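PDB 4WOJ: aspartate semialdehyde dehydrogenase from Francisella tularensis subsp. tularensis, which probably catalyses the NADPH-dependent reductive dephosphorylation of L-aspartyl-4-phosphate to L-aspartate-semialdehyde, a step shared by lysine, methionine and threonine biosynthesis. Local coordinates for residues 33-47 and 53-65. Residues are numbered along the deposited sequence; the frame is centred on the assembly and turned at random.
Sequences FDCILPTFFSTSQVG and FMQQYGALQDAYS
F41 and S42, ending strand 36-42, run parallel to Q61 and D62 of the short strand 61-62: Q61 N donates to F40 O (3.2 Å), Q61 O accepts from S42 N, and A63 N reaches S42 O. Past the strand the chain turns back, and G47 N bonds to L60 O (2.8 Å). M54 and Y57 of the 3-10 segment 53-57 pack against P38 and F40, and F53 meets F33. M54 sets its CG squarely over the centre of the F40 ring, 3.4 Å from the centroid, with SD farther out above the same face, a Met-aromatic contact. Y57 brings CD2 to the rim of that ring, 3.4 Å from F40 CE2, while P38 CG lies over one face of the tyrosine and Q56 CG over the other, sandwiching the ring. F33 and F53 complete the aromatic cluster, their planes 49° apart, backed by M27, M24 and I28 of helix 18-30. Farther along, the methyls of L60 diverge: CD1, anti to CA (chi2 173°), extends to Q45 O, and CD2 meets F40 CB. Strand 61-62 thus forms one edge of the parallel Rossmann-type sheet of the NAD-binding domain, beside strand 36-42.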
loop_
_atom_site.group_PDB
_atom_site.type_symbol
_atom_site.label_atom_id
_atom_site.label_comp_id
_atom_site.label_asym_id
_atom_site.label_seq_id
_atom_site.Cartn_x
_atom_site.Cartn_y
_atom_site.Cartn_z
ATOM N N PHE B 33 -3.184 31.344 -20.501
ATOM C CA PHE B 33 -3.593 31.671 -21.887
ATOM C C PHE B 33 -3.281 33.112 -22.310
ATOM O O PHE B 33 -3.313 33.429 -23.490
ATOM C CB PHE B 33 -5.071 31.340 -22.123
ATOM C CG PHE B 33 -5.362 29.866 -22.061
ATOM C CD1 PHE B 33 -4.912 29.018 -23.045
ATOM C CD2 PHE B 33 -6.055 29.326 -20.997
ATOM C CE1 PHE B 33 -5.141 27.653 -22.977
ATOM C CE2 PHE B 33 -6.297 27.964 -20.924
ATOM C CZ PHE B 33 -5.839 27.119 -21.920
ATOM N N ASP B 34 -2.943 33.972 -21.355
ATOM C CA ASP B 34 -2.824 35.409 -21.631
ATOM C C ASP B 34 -1.984 35.799 -22.846
ATOM O O ASP B 34 -2.382 36.704 -23.593
ATOM C CB ASP B 34 -2.386 36.198 -20.392
ATOM C CG ASP B 34 -3.505 36.339 -19.372
ATOM O OD1 ASP B 34 -4.479 35.575 -19.438
ATOM O OD2 ASP B 34 -3.421 37.202 -18.492
ATOM N N CYS B 35 -0.858 35.141 -23.074
ATOM C CA CYS B 35 0.071 35.630 -24.113
ATOM C C CYS B 35 0.389 34.618 -25.185
ATOM O O CYS B 35 1.517 34.531 -25.665
ATOM C CB CYS B 35 1.358 36.118 -23.466
ATOM S SG CYS B 35 1.028 37.435 -22.296
ATOM N N ILE B 36 -0.629 33.872 -25.573
ATOM C CA ILE B 36 -0.498 32.841 -26.568
ATOM C C ILE B 36 -1.769 32.778 -27.386
ATOM O O ILE B 36 -2.811 33.284 -26.958
ATOM C CB ILE B 36 -0.289 31.475 -25.887
ATOM C CG1 ILE B 36 -1.441 31.187 -24.912
ATOM C CG2 ILE B 36 1.037 31.434 -25.135
ATOM C CD1 ILE B 36 -1.568 29.731 -24.553
ATOM N N LEU B 37 -1.687 32.146 -28.550
ATOM C CA LEU B 37 -2.861 31.925 -29.403
ATOM C C LEU B 37 -3.255 30.447 -29.358
ATOM O O LEU B 37 -2.782 29.637 -30.155
ATOM C CB LEU B 37 -2.596 32.404 -30.852
ATOM C CG LEU B 37 -2.106 33.861 -30.976
ATOM C CD1 LEU B 37 -1.785 34.262 -32.412
ATOM C CD2 LEU B 37 -3.144 34.804 -30.380
ATOM N N PRO B 38 -4.124 30.080 -28.424
ATOM C CA PRO B 38 -4.398 28.667 -28.304
ATOM C C PRO B 38 -5.171 28.118 -29.483
ATOM O O PRO B 38 -5.949 28.835 -30.096
ATOM C CB PRO B 38 -5.245 28.569 -27.033
ATOM C CG PRO B 38 -5.038 29.858 -26.327
ATOM C CD PRO B 38 -4.864 30.857 -27.427
ATOM N N THR B 39 -4.933 26.852 -29.790
ATOM C CA THR B 39 -5.739 26.113 -30.730
ATOM C C THR B 39 -5.966 24.737 -30.143
ATOM O O THR B 39 -5.044 24.123 -29.641
ATOM C CB THR B 39 -5.047 26.026 -32.092
ATOM O OG1 THR B 39 -4.906 27.347 -32.622
ATOM C CG2 THR B 39 -5.832 25.169 -33.059
ATOM N N PHE B 40 -7.190 24.254 -30.241
ATOM C CA PHE B 40 -7.592 23.060 -29.547
ATOM C C PHE B 40 -7.884 21.943 -30.523
ATOM O O PHE B 40 -8.829 22.019 -31.303
ATOM C CB PHE B 40 -8.798 23.372 -28.646
ATOM C CG PHE B 40 -8.403 24.126 -27.417
ATOM C CD1 PHE B 40 -7.860 23.450 -26.325
ATOM C CD2 PHE B 40 -8.457 25.510 -27.384
ATOM C CE1 PHE B 40 -7.452 24.139 -25.204
ATOM C CE2 PHE B 40 -8.020 26.200 -26.271
ATOM C CZ PHE B 40 -7.522 25.507 -25.180
ATOM N N PHE B 41 -7.070 20.894 -30.451
ATOM C CA PHE B 41 -7.143 19.785 -31.386
ATOM C C PHE B 41 -7.969 18.641 -30.876
ATOM O O PHE B 41 -8.121 18.429 -29.670
ATOM C CB PHE B 41 -5.764 19.282 -31.723
ATOM C CG PHE B 41 -5.013 20.206 -32.598
ATOM C CD1 PHE B 41 -4.194 21.170 -32.056
ATOM C CD2 PHE B 41 -5.159 20.139 -33.977
ATOM C CE1 PHE B 41 -3.487 22.027 -32.880
ATOM C CE2 PHE B 41 -4.467 21.000 -34.807
ATOM C CZ PHE B 41 -3.628 21.947 -34.255
ATOM N N SER B 42 -8.529 17.904 -31.819
ATOM C CA SER B 42 -9.525 16.924 -31.467
ATOM C C SER B 42 -9.502 15.792 -32.452
ATOM O O SER B 42 -8.908 15.881 -33.531
ATOM C CB SER B 42 -10.915 17.568 -31.423
ATOM O OG SER B 42 -11.749 16.865 -30.530
ATOM N N THR B 43 -10.117 14.703 -32.035
ATOM C CA THR B 43 -10.300 13.566 -32.918
ATOM C C THR B 43 -11.759 13.221 -33.085
ATOM O O THR B 43 -12.076 12.109 -33.448
ATOM C CB THR B 43 -9.560 12.315 -32.393
ATOM O OG1 THR B 43 -8.220 12.678 -32.023
ATOM C CG2 THR B 43 -9.532 11.214 -33.458
ATOM N N SER B 44 -12.668 14.139 -32.821
ATOM C CA SER B 44 -14.052 13.821 -33.156
ATOM C C SER B 44 -14.812 14.992 -33.705
ATOM O O SER B 44 -15.123 15.025 -34.892
ATOM C CB SER B 44 -14.808 13.179 -31.978
ATOM O OG SER B 44 -15.134 14.093 -30.946
ATOM N N GLN B 45 -15.123 15.950 -32.853
ATOM C CA GLN B 45 -16.031 17.015 -33.234
ATOM C C GLN B 45 -15.282 18.127 -33.922
ATOM O O GLN B 45 -15.351 19.288 -33.499
ATOM C CB GLN B 45 -16.737 17.573 -31.989
ATOM C CG GLN B 45 -17.917 16.737 -31.514
ATOM C CD GLN B 45 -19.113 16.819 -32.465
ATOM O OE1 GLN B 45 -19.042 17.449 -33.520
ATOM N NE2 GLN B 45 -20.216 16.182 -32.089
ATOM N N VAL B 46 -14.556 17.786 -34.977
ATOM C CA VAL B 46 -13.745 18.782 -35.627
ATOM C C VAL B 46 -14.657 19.765 -36.334
ATOM O O VAL B 46 -15.696 19.394 -36.845
ATOM C CB VAL B 46 -12.733 18.190 -36.616
ATOM C CG1 VAL B 46 -11.645 19.211 -36.888
ATOM C CG2 VAL B 46 -12.140 16.914 -36.053
ATOM N N GLY B 47 -14.258 21.027 -36.336
ATOM C CA GLY B 47 -15.042 22.091 -36.965
ATOM C C GLY B 47 -16.142 22.598 -36.037
ATOM O O GLY B 47 -16.822 23.584 -36.340
ATOM N N PHE B 53 -14.782 27.433 -22.001
ATOM C CA PHE B 53 -13.961 28.564 -22.368
ATOM C C PHE B 53 -13.264 28.375 -23.723
ATOM O O PHE B 53 -13.060 29.355 -24.441
ATOM C CB PHE B 53 -12.939 28.873 -21.279
ATOM C CG PHE B 53 -11.741 27.991 -21.323
ATOM C CD1 PHE B 53 -11.800 26.720 -20.791
ATOM C CD2 PHE B 53 -10.559 28.422 -21.902
ATOM C CE1 PHE B 53 -10.709 25.882 -20.825
ATOM C CE2 PHE B 53 -9.457 27.593 -21.938
ATOM C CZ PHE B 53 -9.535 26.323 -21.393
ATOM N N MET B 54 -12.910 27.134 -24.065
ATOM C CA MET B 54 -12.248 26.833 -25.345
ATOM C C MET B 54 -12.973 27.474 -26.511
ATOM O O MET B 54 -12.367 27.761 -27.541
ATOM C CB MET B 54 -12.210 25.337 -25.615
ATOM C CG MET B 54 -11.091 24.574 -24.935
ATOM S SD MET B 54 -11.709 22.984 -24.370
ATOM C CE MET B 54 -12.831 23.575 -23.091
ATOM N N GLN B 55 -14.273 27.648 -26.343
ATOM C CA GLN B 55 -15.107 28.397 -27.288
ATOM C C GLN B 55 -14.459 29.668 -27.862
ATOM O O GLN B 55 -14.572 29.946 -29.072
ATOM C CB GLN B 55 -16.438 28.762 -26.618
ATOM C CG GLN B 55 -17.215 29.827 -27.359
ATOM C CD GLN B 55 -18.711 29.717 -27.137
ATOM O OE1 GLN B 55 -19.178 29.177 -26.123
ATOM N NE2 GLN B 55 -19.470 30.231 -28.086
ATOM N N GLN B 56 -13.783 30.427 -26.997
ATOM C CA GLN B 56 -13.230 31.738 -27.375
ATOM C C GLN B 56 -12.020 31.664 -28.318
ATOM O O GLN B 56 -11.561 32.674 -28.841
ATOM C CB GLN B 56 -12.911 32.569 -26.120
ATOM C CG GLN B 56 -11.514 32.397 -25.543
ATOM C CD GLN B 56 -11.312 33.207 -24.281
ATOM O OE1 GLN B 56 -11.363 32.687 -23.187
ATOM N NE2 GLN B 56 -11.076 34.492 -24.441
ATOM N N TYR B 57 -11.495 30.465 -28.520
ATOM C CA TYR B 57 -10.330 30.269 -29.381
ATOM C C TYR B 57 -10.754 29.708 -30.729
ATOM O O TYR B 57 -9.934 29.554 -31.634
ATOM C CB TYR B 57 -9.305 29.393 -28.672
ATOM C CG TYR B 57 -8.911 30.003 -27.347
ATOM C CD1 TYR B 57 -8.231 31.210 -27.299
ATOM C CD2 TYR B 57 -9.258 29.409 -26.149
ATOM C CE1 TYR B 57 -7.878 31.803 -26.088
ATOM C CE2 TYR B 57 -8.912 29.986 -24.934
ATOM C CZ TYR B 57 -8.229 31.188 -24.907
ATOM O OH TYR B 57 -7.909 31.770 -23.707
ATOM N N GLY B 58 -12.045 29.423 -30.857
ATOM C CA GLY B 58 -12.628 29.035 -32.133
ATOM C C GLY B 58 -12.959 27.565 -32.266
ATOM O O GLY B 58 -13.331 26.900 -31.306
ATOM N N ALA B 59 -12.838 27.073 -33.488
ATOM C CA ALA B 59 -13.247 25.719 -33.835
ATOM C C ALA B 59 -12.165 24.702 -33.539
ATOM O O ALA B 59 -10.971 25.006 -33.606
ATOM C CB ALA B 59 -13.597 25.655 -35.301
ATOM N N LEU B 60 -12.598 23.482 -33.253
ATOM C CA LEU B 60 -11.663 22.386 -33.013
ATOM C C LEU B 60 -11.038 21.957 -34.315
ATOM O O LEU B 60 -11.740 21.677 -35.273
ATOM C CB LEU B 60 -12.353 21.188 -32.374
ATOM C CG LEU B 60 -13.000 21.460 -31.028
ATOM C CD1 LEU B 60 -13.795 20.243 -30.598
ATOM C CD2 LEU B 60 -11.938 21.847 -30.010
ATOM N N GLN B 61 -9.715 21.909 -34.335
ATOM C CA GLN B 61 -8.993 21.408 -35.485
ATOM C C GLN B 61 -8.735 19.913 -35.322
ATOM O O GLN B 61 -9.025 19.345 -34.278
ATOM C CB GLN B 61 -7.731 22.241 -35.706
ATOM C CG GLN B 61 -8.093 23.622 -36.245
ATOM C CD GLN B 61 -6.916 24.573 -36.394
ATOM O OE1 GLN B 61 -5.782 24.179 -36.734
ATOM N NE2 GLN B 61 -7.183 25.845 -36.135
ATOM N N ASP B 62 -8.206 19.295 -36.370
ATOM C CA ASP B 62 -8.007 17.835 -36.449
ATOM C C ASP B 62 -6.653 17.405 -35.856
ATOM O O ASP B 62 -5.591 17.872 -36.291
ATOM C CB ASP B 62 -8.124 17.399 -37.922
ATOM C CG ASP B 62 -8.005 15.877 -38.142
ATOM O OD1 ASP B 62 -7.964 15.064 -37.179
ATOM O OD2 ASP B 62 -7.971 15.502 -39.335
ATOM N N ALA B 63 -6.718 16.524 -34.854
ATOM C CA ALA B 63 -5.522 16.023 -34.159
ATOM C C ALA B 63 -4.557 15.358 -35.129
ATOM O O ALA B 63 -3.347 15.520 -35.021
ATOM C CB ALA B 63 -5.921 15.052 -33.061
ATOM N N TYR B 64 -5.117 14.629 -36.087
ATOM C CA TYR B 64 -4.337 13.858 -37.066
ATOM C C TYR B 64 -3.985 14.627 -38.336
ATOM O O TYR B 64 -3.221 14.142 -39.175
ATOM C CB TYR B 64 -5.062 12.554 -37.405
ATOM C CG TYR B 64 -5.111 11.635 -36.212
ATOM C CD1 TYR B 64 -4.000 10.869 -35.851
ATOM C CD2 TYR B 64 -6.243 11.576 -35.407
ATOM C CE1 TYR B 64 -4.030 10.058 -34.728
ATOM C CE2 TYR B 64 -6.284 10.765 -34.294
ATOM C CZ TYR B 64 -5.185 10.009 -33.955
ATOM O OH TYR B 64 -5.250 9.202 -32.834
ATOM N N SER B 65 -4.527 15.827 -38.490
ATOM C CA SER B 65 -4.139 16.629 -39.644
ATOM C C SER B 65 -2.753 17.160 -39.397
ATOM O O SER B 65 -2.542 17.943 -38.466
ATOM C CB SER B 65 -5.077 17.795 -39.908
ATOM O OG SER B 65 -4.403 18.784 -40.672
#